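ORF 37 (Human herpesvirus 8 type M, PDB 3FHD) processes non-linear or branched viral DNA as a magnesium-binding alkaline endo- and exonuclease, promoting production of unit-length linear genomes. Local coordinates at residues F430-G435 with V453-L458; K61-A66 with D488-I493; N107-R112 with H138-L143. All blocks are in the same frame, centred on the assembly; numbering follows the deposited sequence.

How the contacts relate
Contact 1 is the buried one of the three: it pairs strands 423-432 and 455-464 inside the nuclease sheet, with Phe431 about 11 Å from the bound magnesium ion. Contacts 2 and 3 are only partly buried and join helices and a turn across the chain's centre from it, their own centres about 25 Å apart. They share no helix with each other, although helix 83-100 touches both. Chemistry follows place. Backbone hydrogen bonds, with arginine and lysine side-chain bonds at one end, dominate contact 1. Contact 2 combines one tyrosine-carbonyl bond with apolar packing, and contact 3 joins its helices through aromatic and aliphatic side chains. Strand 455-464 leads into helix 468-489, linking contacts 1 and 2.

Contact 1 (F430-G435 with V453-L458); sequences FFRKRG and VEIPTL
Phe430 deals with two residues of the neighbouring strand: its O takes the N-H of Thr457 in an almost straight bond (N to O 2.9 Å, 175° at the hydrogen), and its N donates to Leu458 O. Two residues facing one make a classic beta bulge, which shifts the antiparallel register by one before Arg432 and Ile455 pair through reciprocal N-H to O bonds. The buried, tightly packed part begins here. Leu458 lies alongside Phe430 and holds CD2 over a ring face, offset toward the rim, 4.0 Å from the ring centroid, a CH-pi contact. On the other face of the sheet, Phe431 CE1 meets Pro456 CB at 3.8 Å; a proline fits this non-hydrogen-bonded position, where no N-H need be given to Phe431. Arg432, its CG between backbone N and carbonyl carbon (chi1 75°), runs beside Ile455, whose CD1 covers a guanidinium face while Asp438 and Asp369 take the charge in salt bridges.

Past Arg432 the contact loosens toward solvent. Lys433 NZ reaches Glu454 OE2 at 3.3 Å, a salt bridge whose hydrogen bond is long and weak. Arg434 grips more firmly, side-on: NE (2.9 Å) and NH2 (3.1 Å) both donate to Val453 O, which lies near the guanidinium plane. Glu454 O is buried without a partner in the model.

Helix 203-217 covers Phe431 and Pro456 through Cys205 and Val208. The Phe431 side chain lies about 7 Å from those of Glu206 on that helix and Ile267 of the magnesium site. Strand 362-367 flanks Leu458 on the far side of strand 455-464.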
loop_
_atom_site.group_PDB
_atom_site.type_symbol
_atom_site.label_atom_id
_atom_site.label_comp_id
_atom_site.label_asym_id
_atom_site.label_seq_id
_atom_site.Cartn_x
_atom_site.Cartn_y
_atom_site.Cartn_z
ATOM N N PHE A 430 -17.992 5.015 3.535
ATOM C CA PHE A 430 -18.687 5.723 4.613
ATOM C C PHE A 430 -19.644 4.726 5.205
ATOM O O PHE A 430 -20.150 3.830 4.481
ATOM C CB PHE A 430 -19.470 6.923 4.080
ATOM C CG PHE A 430 -18.608 8.025 3.515
ATOM C CD1 PHE A 430 -18.274 9.136 4.288
ATOM C CD2 PHE A 430 -18.138 7.959 2.201
ATOM C CE1 PHE A 430 -17.479 10.147 3.783
ATOM C CE2 PHE A 430 -17.349 8.985 1.677
ATOM C CZ PHE A 430 -17.009 10.076 2.471
ATOM N N PHE A 431 -19.875 4.848 6.509
ATOM C CA PHE A 431 -20.557 3.797 7.274
ATOM C C PHE A 431 -21.575 4.353 8.271
ATOM O O PHE A 431 -21.551 5.547 8.603
ATOM C CB PHE A 431 -19.545 2.896 8.019
ATOM C CG PHE A 431 -18.648 2.095 7.114
ATOM C CD1 PHE A 431 -18.987 0.796 6.735
ATOM C CD2 PHE A 431 -17.452 2.633 6.649
ATOM C CE1 PHE A 431 -18.150 0.041 5.899
ATOM C CE2 PHE A 431 -16.615 1.878 5.798
ATOM C CZ PHE A 431 -16.990 0.581 5.419
ATOM N N ARG A 432 -22.459 3.464 8.726
ATOM C CA ARG A 432 -23.374 3.737 9.825
ATOM C C ARG A 432 -23.423 2.599 10.860
ATOM O O ARG A 432 -23.153 1.427 10.549
ATOM C CB ARG A 432 -24.780 4.101 9.315
ATOM C CG ARG A 432 -25.617 2.925 8.791
ATOM C CD ARG A 432 -27.058 3.376 8.516
ATOM N NE ARG A 432 -27.908 2.295 7.978
ATOM C CZ ARG A 432 -28.433 1.307 8.699
ATOM N NH1 ARG A 432 -28.192 1.209 10.005
ATOM N NH2 ARG A 432 -29.222 0.399 8.112
ATOM N N LYS A 433 -23.733 2.968 12.102
ATOM C CA LYS A 433 -23.976 1.988 13.144
ATOM C C LYS A 433 -25.198 1.122 12.819
ATOM O O LYS A 433 -26.180 1.586 12.210
ATOM C CB LYS A 433 -24.170 2.675 14.502
ATOM C CG LYS A 433 -22.926 3.401 15.073
ATOM C CD LYS A 433 -21.696 2.453 15.183
ATOM C CE LYS A 433 -20.564 3.084 16.025
ATOM N NZ LYS A 433 -19.334 2.211 16.067
ATOM N N ARG A 434 -25.125 -0.140 13.232
ATOM C CA ARG A 434 -26.292 -1.022 13.241
ATOM C C ARG A 434 -27.255 -0.621 14.341
ATOM O O ARG A 434 -26.841 -0.225 15.432
ATOM C CB ARG A 434 -25.878 -2.471 13.444
ATOM C CG ARG A 434 -25.163 -3.035 12.293
ATOM C CD ARG A 434 -24.772 -4.456 12.638
ATOM N NE ARG A 434 -23.826 -4.994 11.670
ATOM C CZ ARG A 434 -24.152 -5.906 10.758
ATOM N NH1 ARG A 434 -25.407 -6.373 10.715
ATOM N NH2 ARG A 434 -23.232 -6.352 9.907
ATOM N N GLY A 435 -28.546 -0.691 14.038
ATOM C CA GLY A 435 -29.570 -0.302 14.987
ATOM C C GLY A 435 -30.391 -1.503 15.370
ATOM O O GLY A 435 -30.208 -2.604 14.823
ATOM N N VAL A 453 -19.408 -5.792 12.096
ATOM C CA VAL A 453 -18.935 -4.624 11.325
ATOM C C VAL A 453 -20.087 -3.651 10.982
ATOM O O VAL A 453 -21.237 -4.082 10.738
ATOM C CB VAL A 453 -18.130 -5.029 10.039
ATOM C CG1 VAL A 453 -19.005 -5.759 9.023
ATOM C CG2 VAL A 453 -17.471 -3.816 9.385
ATOM N N GLU A 454 -19.769 -2.350 10.971
ATOM C CA GLU A 454 -20.711 -1.298 10.556
ATOM C C GLU A 454 -21.252 -1.496 9.130
ATOM O O GLU A 454 -20.646 -2.168 8.295
ATOM C CB GLU A 454 -20.059 0.073 10.675
ATOM C CG GLU A 454 -19.733 0.472 12.094
ATOM C CD GLU A 454 -18.382 -0.070 12.609
ATOM O OE1 GLU A 454 -17.682 -0.895 11.933
ATOM O OE2 GLU A 454 -18.027 0.350 13.732
ATOM N N ILE A 455 -22.395 -0.885 8.865
ATOM C CA ILE A 455 -23.056 -0.964 7.561
ATOM C C ILE A 455 -22.552 0.118 6.589
ATOM O O ILE A 455 -22.619 1.301 6.919
ATOM C CB ILE A 455 -24.591 -0.839 7.761
ATOM C CG1 ILE A 455 -25.146 -2.100 8.458
ATOM C CG2 ILE A 455 -25.334 -0.541 6.441
ATOM C CD1 ILE A 455 -26.585 -1.909 9.011
ATOM N N PRO A 456 -22.076 -0.281 5.385
ATOM C CA PRO A 456 -21.689 0.716 4.374
ATOM C C PRO A 456 -22.888 1.459 3.786
ATOM O O PRO A 456 -23.927 0.849 3.466
ATOM C CB PRO A 456 -20.964 -0.097 3.305
ATOM C CG PRO A 456 -21.493 -1.496 3.454
ATOM C CD PRO A 456 -21.890 -1.664 4.901
ATOM N N THR A 457 -22.726 2.770 3.650
ATOM C CA THR A 457 -23.785 3.647 3.172
ATOM C C THR A 457 -23.431 4.335 1.854
ATOM O O THR A 457 -24.313 4.603 1.036
ATOM C CB THR A 457 -24.110 4.765 4.203
ATOM O OG1 THR A 457 -22.916 5.520 4.443
ATOM C CG2 THR A 457 -24.629 4.181 5.524
ATOM N N LEU A 458 -22.148 4.629 1.662
ATOM C CA LEU A 458 -21.709 5.478 0.569
ATOM C C LEU A 458 -20.306 5.089 0.154
ATOM O O LEU A 458 -19.458 4.801 1.009
ATOM C CB LEU A 458 -21.716 6.924 1.043
ATOM C CG LEU A 458 -21.489 8.111 0.103
ATOM C CD1 LEU A 458 -22.712 8.336 -0.797
ATOM C CD2 LEU A 458 -21.218 9.365 0.973
#

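Contact 2 (K61-A66 with D488-I493); sequences KFLKHA and DTFPYI
Leu63 packs on Phe490 at about a right angle, and this apolar touch carries much of the contact. Its CD1 stands squarely over the centre of the ring, 4.0 Å from the centroid and only 6° off the normal, a CH-pi contact; its CB meets the ring atom Phe490 CD1 at 3.9 Å. Phe184 meets the Phe490 ring edge-to-face. The second methyl, Leu63 CD2, turns to Ile493 CD1 at 4.1 Å. A branched leucine suits the place because its two methyls can serve two partners.

These partners come together through a type I turn. Where helix 468-489 ends, Phe490 leaves helical geometry and the turn from Phe490 to Ile493, closed by Ile493 N to Phe490 O, brings Phe490, Tyr492 and Ile493 to face the last turn of helix 59-64.

The polar link is a single bond, Tyr492 OH to Leu63 O at 2.6 Å. The hydroxyl approaches from above the carbonyl plane, with a C=O...O angle of 114°. Arg69 makes a cation-pi contact with the same tyrosine and also binds Lys64 O.

Lys64 contributes mainly its aliphatic chain, bent at chi2 and running past the Tyr492 hydroxyl, with CE at the edge of that ring, 3.8 Å from Phe490 CD1 and 3.6 Å from Thr489 O.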
loop_
_atom_site.group_PDB
_atom_site.type_symbol
_atom_site.label_atom_id
_atom_site.label_comp_id
_atom_site.label_asym_id
_atom_site.label_seq_id
_atom_site.Cartn_x
_atom_site.Cartn_y
_atom_site.Cartn_z
ATOM N N LYS A 61 18.201 -5.656 11.966
ATOM C CA LYS A 61 18.896 -6.585 12.843
ATOM C C LYS A 61 19.860 -7.485 12.052
ATOM O O LYS A 61 20.923 -7.850 12.542
ATOM C CB LYS A 61 17.901 -7.429 13.645
ATOM C CG LYS A 61 17.021 -6.635 14.638
ATOM C CD LYS A 61 17.822 -5.937 15.719
ATOM C CE LYS A 61 16.933 -5.561 16.939
ATOM N NZ LYS A 61 15.646 -4.854 16.562
ATOM N N PHE A 62 19.472 -7.871 10.838
ATOM C CA PHE A 62 20.393 -8.525 9.906
ATOM C C PHE A 62 21.720 -7.706 9.730
ATOM O O PHE A 62 22.819 -8.230 9.915
ATOM C CB PHE A 62 19.656 -8.774 8.578
ATOM C CG PHE A 62 20.530 -9.287 7.469
ATOM C CD1 PHE A 62 20.944 -10.618 7.448
ATOM C CD2 PHE A 62 20.907 -8.449 6.442
ATOM C CE1 PHE A 62 21.742 -11.090 6.399
ATOM C CE2 PHE A 62 21.714 -8.904 5.387
ATOM C CZ PHE A 62 22.129 -10.227 5.368
ATOM N N LEU A 63 21.616 -6.419 9.399
ATOM C CA LEU A 63 22.788 -5.609 9.091
ATOM C C LEU A 63 23.639 -5.288 10.332
ATOM O O LEU A 63 24.829 -4.917 10.219
ATOM C CB LEU A 63 22.359 -4.308 8.391
ATOM C CG LEU A 63 21.696 -4.457 7.028
ATOM C CD1 LEU A 63 21.309 -3.063 6.495
ATOM C CD2 LEU A 63 22.616 -5.207 6.076
ATOM N N LYS A 64 23.032 -5.457 11.505
ATOM C CA LYS A 64 23.667 -5.163 12.798
ATOM C C LYS A 64 24.325 -6.414 13.366
ATOM O O LYS A 64 25.090 -6.320 14.324
ATOM C CB LYS A 64 22.638 -4.621 13.809
ATOM C CG LYS A 64 22.137 -3.191 13.505
ATOM C CD LYS A 64 22.933 -2.175 14.272
ATOM C CE LYS A 64 22.823 -0.754 13.711
ATOM N NZ LYS A 64 22.997 0.232 14.836
ATOM N N HIS A 65 24.029 -7.574 12.777
ATOM C CA HIS A 65 24.556 -8.867 13.292
ATOM C C HIS A 65 26.091 -8.890 13.230
ATOM O O HIS A 65 26.677 -8.299 12.326
ATOM C CB HIS A 65 23.956 -10.029 12.478
ATOM C CG HIS A 65 24.184 -11.385 13.082
ATOM N ND1 HIS A 65 25.407 -12.022 13.042
ATOM C CD2 HIS A 65 23.343 -12.234 13.727
ATOM C CE1 HIS A 65 25.319 -13.195 13.651
ATOM N NE2 HIS A 65 24.079 -13.344 14.083
ATOM N N ALA A 66 26.740 -9.570 14.173
ATOM C CA ALA A 66 28.201 -9.683 14.187
ATOM C C ALA A 66 28.812 -10.183 12.866
ATOM O O ALA A 66 29.856 -9.691 12.435
ATOM C CB ALA A 66 28.664 -10.563 15.372
ATOM N N ASP A 488 23.827 6.810 7.998
ATOM C CA ASP A 488 23.910 7.256 9.410
ATOM C C ASP A 488 23.559 6.146 10.391
ATOM O O ASP A 488 24.102 6.103 11.490
ATOM C CB ASP A 488 23.045 8.498 9.667
ATOM N N THR A 489 22.703 5.217 9.962
ATOM C CA THR A 489 22.233 4.118 10.811
ATOM C C THR A 489 23.228 2.959 10.839
ATOM O O THR A 489 23.352 2.259 11.847
ATOM C CB THR A 489 20.808 3.619 10.395
ATOM O OG1 THR A 489 19.889 4.716 10.502
ATOM C CG2 THR A 489 20.293 2.520 11.311
ATOM N N PHE A 490 23.929 2.758 9.739
ATOM C CA PHE A 490 24.851 1.641 9.627
ATOM C C PHE A 490 26.133 2.255 9.056
ATOM O O PHE A 490 26.512 1.971 7.914
ATOM C CB PHE A 490 24.291 0.533 8.699
ATOM C CG PHE A 490 22.837 0.180 8.962
ATOM C CD1 PHE A 490 22.490 -0.736 9.956
ATOM C CD2 PHE A 490 21.812 0.763 8.194
ATOM C CE1 PHE A 490 21.106 -1.080 10.201
ATOM C CE2 PHE A 490 20.449 0.443 8.438
ATOM C CZ PHE A 490 20.116 -0.494 9.466
ATOM N N PRO A 491 26.795 3.111 9.854
ATOM C CA PRO A 491 27.926 3.887 9.336
ATOM C C PRO A 491 29.171 3.037 9.038
ATOM O O PRO A 491 30.115 3.528 8.394
ATOM C CB PRO A 491 28.214 4.900 10.465
ATOM C CG PRO A 491 27.685 4.245 11.713
ATOM C CD PRO A 491 26.520 3.387 11.279
ATOM N N TYR A 492 29.170 1.795 9.524
ATOM C CA TYR A 492 30.290 0.859 9.353
ATOM C C TYR A 492 30.205 0.111 8.025
ATOM O O TYR A 492 31.073 -0.716 7.734
ATOM C CB TYR A 492 30.338 -0.163 10.500
ATOM C CG TYR A 492 29.014 -0.856 10.731
ATOM C CD1 TYR A 492 28.095 -0.328 11.638
ATOM C CD2 TYR A 492 28.650 -1.996 10.005
ATOM C CE1 TYR A 492 26.879 -0.910 11.842
ATOM C CE2 TYR A 492 27.410 -2.604 10.209
ATOM C CZ TYR A 492 26.539 -2.048 11.132
ATOM O OH TYR A 492 25.333 -2.608 11.370
ATOM N N ILE A 493 29.146 0.368 7.245
ATOM C CA ILE A 493 28.952 -0.274 5.938
ATOM C C ILE A 493 29.426 0.623 4.793
ATOM O O ILE A 493 28.935 1.752 4.620
ATOM C CB ILE A 493 27.441 -0.709 5.690
ATOM C CG1 ILE A 493 26.984 -1.764 6.702
ATOM C CG2 ILE A 493 27.257 -1.274 4.256
ATOM C CD1 ILE A 493 25.522 -2.285 6.486
#

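Contact 3 (N107-R112 with H138-L143); sequences NFFVDR and HHICCL
Phe108 reaches across to Ile140 and His139 and is the largest contributor to the buried surface, with Ile140 close behind. Its CB points toward the neighbouring helix, and CG stands anti to the backbone N (chi1 -173°). CB, nearest its own backbone, touches Leu143 CD1 at 4.1 Å and, about as closely, Ile140 CD1. From CG the ring splits between two partners. On one side CD2 presses on Ile140 CD1 at 3.3 Å, a tight contact, and CE2 continues along the same side chain to CG1. On the other, CD1 meets His139 CD2 at 3.4 Å, and CE1 stays beside the same carbon. At the tip, CZ still lies 3.7 Å from His139 CD2, so this one imidazole carbon, offset toward the rim, serves the ring face. The opposite face is covered by Arg112 CB, one helical turn on.

Helices 104-113 and 134-147 run nearly antiparallel here, at 157°, and helix 122-130 lies between them in the chain. Their segment axes stay 10.9 Å apart, a spacing in keeping with the bulky ring set between them. A wider pi-type turn follows at 109-112.

The Phe108 and His139 rings are tilted by 32° with centroids 4.3 Å apart, neither a parallel stack nor a T-shape. A flat histidine suits this partly exposed border, its CD2 resting over the phenyl face.

Ile140 wedges between two aromatic rings. Its CD1, already against Phe108, also sits over a face of Phe109, 3.9 Å from the centroid, in a CH-pi contact, while CG2 reaches Phe109 CZ. Helix 83-100 backs this pair: Tyr90 meets the Phe109 ring edge-to-face, and Met86 touches Ile140.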
loop_
_atom_site.group_PDB
_atom_site.type_symbol
_atom_site.label_atom_id
_atom_site.label_comp_id
_atom_site.label_asym_id
_atom_site.label_seq_id
_atom_site.Cartn_x
_atom_site.Cartn_y
_atom_site.Cartn_z
ATOM N N ASN A 107 14.006 -22.174 -2.237
ATOM C CA ASN A 107 14.285 -23.139 -3.299
ATOM C C ASN A 107 14.831 -22.458 -4.537
ATOM O O ASN A 107 15.761 -22.964 -5.145
ATOM C CB ASN A 107 13.038 -23.933 -3.679
ATOM C CG ASN A 107 12.684 -24.990 -2.643
ATOM O OD1 ASN A 107 13.515 -25.379 -1.835
ATOM N ND2 ASN A 107 11.438 -25.455 -2.672
ATOM N N PHE A 108 14.236 -21.318 -4.895
ATOM C CA PHE A 108 14.654 -20.560 -6.082
ATOM C C PHE A 108 16.088 -20.015 -5.987
ATOM O O PHE A 108 16.858 -20.141 -6.948
ATOM C CB PHE A 108 13.681 -19.426 -6.412
ATOM C CG PHE A 108 13.992 -18.719 -7.736
ATOM C CD1 PHE A 108 13.517 -19.236 -8.954
ATOM C CD2 PHE A 108 14.765 -17.557 -7.758
ATOM C CE1 PHE A 108 13.810 -18.594 -10.174
ATOM C CE2 PHE A 108 15.071 -16.914 -8.965
ATOM C CZ PHE A 108 14.589 -17.427 -10.178
ATOM N N PHE A 109 16.437 -19.407 -4.851
ATOM C CA PHE A 109 17.797 -18.962 -4.620
ATOM C C PHE A 109 18.748 -20.119 -4.786
ATOM O O PHE A 109 19.679 -20.065 -5.593
ATOM C CB PHE A 109 17.965 -18.415 -3.190
ATOM C CG PHE A 109 17.597 -16.953 -3.030
ATOM C CD1 PHE A 109 18.428 -15.946 -3.523
ATOM C CD2 PHE A 109 16.422 -16.589 -2.337
ATOM C CE1 PHE A 109 18.065 -14.593 -3.352
ATOM C CE2 PHE A 109 16.064 -15.249 -2.152
ATOM C CZ PHE A 109 16.870 -14.258 -2.651
ATOM N N VAL A 110 18.518 -21.178 -4.020
ATOM C CA VAL A 110 19.427 -22.334 -4.060
ATOM C C VAL A 110 19.574 -22.915 -5.481
ATOM O O VAL A 110 20.698 -23.110 -5.972
ATOM C CB VAL A 110 19.059 -23.392 -2.992
ATOM C CG1 VAL A 110 19.877 -24.689 -3.168
ATOM C CG2 VAL A 110 19.280 -22.829 -1.592
ATOM N N ASP A 111 18.458 -23.152 -6.164
ATOM C CA ASP A 111 18.510 -23.764 -7.493
ATOM C C ASP A 111 18.950 -22.849 -8.651
ATOM O O ASP A 111 19.658 -23.297 -9.554
ATOM C CB ASP A 111 17.163 -24.383 -7.851
ATOM C CG ASP A 111 16.766 -25.524 -6.923
ATOM O OD1 ASP A 111 17.636 -26.333 -6.535
ATOM O OD2 ASP A 111 15.563 -25.620 -6.598
ATOM N N ARG A 112 18.497 -21.597 -8.663
ATOM C CA ARG A 112 18.676 -20.739 -9.835
ATOM C C ARG A 112 19.718 -19.645 -9.618
ATOM O O ARG A 112 20.243 -19.087 -10.576
ATOM C CB ARG A 112 17.349 -20.085 -10.239
ATOM C CG ARG A 112 16.239 -21.059 -10.679
ATOM C CD ARG A 112 16.668 -21.827 -11.929
ATOM N NE ARG A 112 16.048 -23.145 -11.998
ATOM C CZ ARG A 112 16.418 -24.096 -12.851
ATOM N NH1 ARG A 112 15.780 -25.263 -12.851
ATOM N NH2 ARG A 112 17.418 -23.884 -13.713
ATOM N N HIS A 138 13.024 -9.917 -9.913
ATOM C CA HIS A 138 11.577 -9.831 -10.127
ATOM C C HIS A 138 10.861 -11.107 -9.683
ATOM O O HIS A 138 9.812 -11.063 -8.989
ATOM C CB HIS A 138 11.273 -9.559 -11.604
ATOM C CG HIS A 138 9.806 -9.437 -11.904
ATOM N ND1 HIS A 138 9.199 -10.112 -12.936
ATOM C CD2 HIS A 138 8.829 -8.722 -11.298
ATOM C CE1 HIS A 138 7.910 -9.826 -12.952
ATOM N NE2 HIS A 138 7.661 -8.985 -11.968
ATOM N N HIS A 139 11.410 -12.245 -10.089
ATOM C CA HIS A 139 10.834 -13.525 -9.691
ATOM C C HIS A 139 10.829 -13.721 -8.159
ATOM O O HIS A 139 9.792 -14.081 -7.603
ATOM C CB HIS A 139 11.501 -14.708 -10.402
ATOM C CG HIS A 139 10.836 -16.007 -10.096
ATOM N ND1 HIS A 139 9.770 -16.486 -10.822
ATOM C CD2 HIS A 139 11.069 -16.920 -9.125
ATOM C CE1 HIS A 139 9.394 -17.655 -10.333
ATOM N NE2 HIS A 139 10.157 -17.931 -9.292
ATOM N N ILE A 140 11.940 -13.424 -7.492
ATOM C CA ILE A 140 12.000 -13.460 -6.028
ATOM C C ILE A 140 10.933 -12.547 -5.361
ATOM O O ILE A 140 10.189 -12.957 -4.445
ATOM C CB ILE A 140 13.448 -13.177 -5.512
ATOM C CG1 ILE A 140 14.430 -14.357 -5.823
ATOM C CG2 ILE A 140 13.440 -12.780 -4.027
ATOM C CD1 ILE A 140 14.065 -15.658 -5.177
ATOM N N CYS A 141 10.839 -11.306 -5.828
ATOM C CA CYS A 141 9.889 -10.356 -5.263
ATOM C C CYS A 141 8.434 -10.813 -5.423
ATOM O O CYS A 141 7.591 -10.636 -4.511
ATOM C CB CYS A 141 10.138 -8.979 -5.873
ATOM S SG CYS A 141 11.723 -8.265 -5.340
ATOM N N CYS A 142 8.150 -11.439 -6.558
ATOM C CA CYS A 142 6.838 -12.030 -6.813
ATOM C C CYS A 142 6.546 -13.198 -5.871
ATOM O O CYS A 142 5.400 -13.365 -5.429
ATOM C CB CYS A 142 6.731 -12.508 -8.259
ATOM S SG CYS A 142 6.542 -11.143 -9.431
ATOM N N LEU A 143 7.562 -14.011 -5.589
ATOM C CA LEU A 143 7.373 -15.151 -4.680
ATOM C C LEU A 143 7.140 -14.685 -3.245
ATOM O O LEU A 143 6.297 -15.248 -2.538
ATOM C CB LEU A 143 8.578 -16.100 -4.762
ATOM C CG LEU A 143 8.700 -17.033 -5.979
ATOM C CD1 LEU A 143 10.016 -17.774 -5.783
ATOM C CD2 LEU A 143 7.520 -18.031 -6.197
#